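Local coordinates for type IV pilus biogenesis protein PilB (Streptococcus sanguinis, PDB 7B7P), which serves as a bimodular minor pilin of type IV pili with a direct role in adhesion, carrying a metal-binding von Willebrand factor A-like module, at residues K413-I416 against Q417-W421. Numbering follows the deposited sequence.
Sequences KKQI and QQDLW
Gln415 holds CG anti to its own N (chi1 179°) and bends at chi2, carrying its amide along the helix to Asp419. Asp419 has CG beside its N, and its carboxylate leans back to meet that amide. Gln415 NE2 donates to Asp419 OD1 at 3.3 Å. The bond is bent, 136° at the hydrogen, and NE2 comes from above the carboxylate plane. Asp419 OD2 has its strongest partner in Tyr278 of strand 276-283, a hydrogen bond, and a salt bridge to Arg364. On another side of the helix, Lys413 and Gln417 run side by side in the same direction. Their ends, NZ and OE1, stay 4.1 Å apart, without a bond. The backbone beneath is helical, though Gln418 N divides between Lys414 O and a weak bond to Gln415 O. Leu420 N bonds to Ile416 O at 2.9 Å, and Gln417 and Asp419 repeat the pattern. Ile416 and Leu420 turn inward onto Ile162 of strand 162-169, seating helix 402-424 on the central sheet of the von Willebrand factor A-like module. The buried Asp419 carboxylate is thus met by donors at both oxygens. Arg364 would be expected to favour its charged form, with the Gln415 amide adding a lesser restraint.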
loop_
_atom_site.group_PDB
_atom_site.type_symbol
_atom_site.label_atom_id
_atom_site.label_comp_id
_atom_site.label_asym_id
_atom_site.label_seq_id
_atom_site.Cartn_x
_atom_site.Cartn_y
_atom_site.Cartn_z
ATOM N N LYS A 413 3.276 4.136 -5.168
ATOM C CA LYS A 413 2.098 4.858 -5.645
ATOM C C LYS A 413 1.040 3.895 -6.172
ATOM O O LYS A 413 -0.126 3.945 -5.761
ATOM C CB LYS A 413 2.497 5.859 -6.729
ATOM C CG LYS A 413 1.345 6.705 -7.291
ATOM C CD LYS A 413 0.782 6.146 -8.609
ATOM C CE LYS A 413 -0.351 7.005 -9.146
ATOM N NZ LYS A 413 -1.259 6.216 -10.023
ATOM N N LYS A 414 1.431 3.000 -7.081
ATOM C CA LYS A 414 0.470 2.050 -7.643
ATOM C C LYS A 414 -0.231 1.248 -6.547
ATOM O O LYS A 414 -1.423 0.937 -6.652
ATOM C CB LYS A 414 1.174 1.100 -8.623
ATOM C CG LYS A 414 1.501 1.686 -10.004
ATOM C CD LYS A 414 2.241 0.641 -10.843
ATOM C CE LYS A 414 2.286 1.000 -12.324
ATOM N NZ LYS A 414 3.465 1.837 -12.710
ATOM N N GLN A 415 0.495 0.903 -5.485
ATOM C CA GLN A 415 -0.094 0.068 -4.447
ATOM C C GLN A 415 -1.020 0.859 -3.527
ATOM O O GLN A 415 -1.980 0.297 -2.993
ATOM C CB GLN A 415 1.012 -0.612 -3.646
ATOM C CG GLN A 415 0.503 -1.485 -2.520
ATOM C CD GLN A 415 -0.244 -2.712 -3.018
ATOM O OE1 GLN A 415 0.363 -3.636 -3.577
ATOM N NE2 GLN A 415 -1.566 -2.736 -2.809
ATOM N N ILE A 416 -0.751 2.149 -3.319
ATOM C CA ILE A 416 -1.660 2.967 -2.525
ATOM C C ILE A 416 -2.948 3.199 -3.296
ATOM O O ILE A 416 -4.055 3.040 -2.761
ATOM C CB ILE A 416 -0.996 4.296 -2.129
ATOM C CG1 ILE A 416 0.123 4.068 -1.102
ATOM C CG2 ILE A 416 -2.048 5.295 -1.595
ATOM C CD1 ILE A 416 1.112 5.230 -1.060
ATOM N N GLN A 417 -2.813 3.563 -4.575
ATOM C CA GLN A 417 -3.960 3.660 -5.469
ATOM C C GLN A 417 -4.841 2.419 -5.383
ATOM O O GLN A 417 -6.072 2.525 -5.370
ATOM C CB GLN A 417 -3.474 3.887 -6.900
ATOM C CG GLN A 417 -4.593 3.929 -7.931
ATOM C CD GLN A 417 -5.404 5.213 -7.846
ATOM O OE1 GLN A 417 -5.066 6.224 -8.473
ATOM N NE2 GLN A 417 -6.472 5.183 -7.049
ATOM N N GLN A 418 -4.233 1.237 -5.274
ATOM C CA GLN A 418 -5.012 0.006 -5.243
ATOM C C GLN A 418 -5.635 -0.284 -3.880
ATOM O O GLN A 418 -6.723 -0.870 -3.820
ATOM C CB GLN A 418 -4.143 -1.163 -5.689
ATOM C CG GLN A 418 -4.152 -1.337 -7.209
ATOM C CD GLN A 418 -4.440 -2.774 -7.633
ATOM O OE1 GLN A 418 -4.565 -3.678 -6.790
ATOM N NE2 GLN A 418 -4.586 -2.984 -8.941
ATOM N N ASP A 419 -4.968 0.074 -2.778
ATOM C CA ASP A 419 -5.652 0.054 -1.487
ATOM C C ASP A 419 -6.866 0.970 -1.507
ATOM O O ASP A 419 -7.939 0.603 -1.015
ATOM C CB ASP A 419 -4.706 0.478 -0.364
ATOM C CG ASP A 419 -3.531 -0.470 -0.187
ATOM O OD1 ASP A 419 -3.658 -1.678 -0.508
ATOM O OD2 ASP A 419 -2.479 0.017 0.290
ATOM N N LEU A 420 -6.707 2.167 -2.077
ATOM C CA LEU A 420 -7.807 3.119 -2.183
ATOM C C LEU A 420 -8.987 2.523 -2.945
ATOM O O LEU A 420 -10.126 2.542 -2.465
ATOM C CB LEU A 420 -7.313 4.394 -2.865
ATOM C CG LEU A 420 -8.333 5.531 -2.893
ATOM C CD1 LEU A 420 -8.688 5.968 -1.474
ATOM C CD2 LEU A 420 -7.800 6.687 -3.688
ATOM N N TRP A 421 -8.727 1.994 -4.145
ATOM C CA TRP A 421 -9.772 1.318 -4.909
ATOM C C TRP A 421 -10.403 0.191 -4.105
ATOM O O TRP A 421 -11.630 0.056 -4.061
ATOM C CB TRP A 421 -9.192 0.787 -6.224
ATOM C CG TRP A 421 -9.257 1.816 -7.276
ATOM C CD1 TRP A 421 -8.217 2.543 -7.802
ATOM C CD2 TRP A 421 -10.442 2.290 -7.908
ATOM N NE1 TRP A 421 -8.690 3.438 -8.737
ATOM C CE2 TRP A 421 -10.055 3.299 -8.820
ATOM C CE3 TRP A 421 -11.801 1.953 -7.801
ATOM C CZ2 TRP A 421 -10.982 3.971 -9.617
ATOM C CZ3 TRP A 421 -12.720 2.625 -8.592
ATOM C CH2 TRP A 421 -12.306 3.621 -9.489
#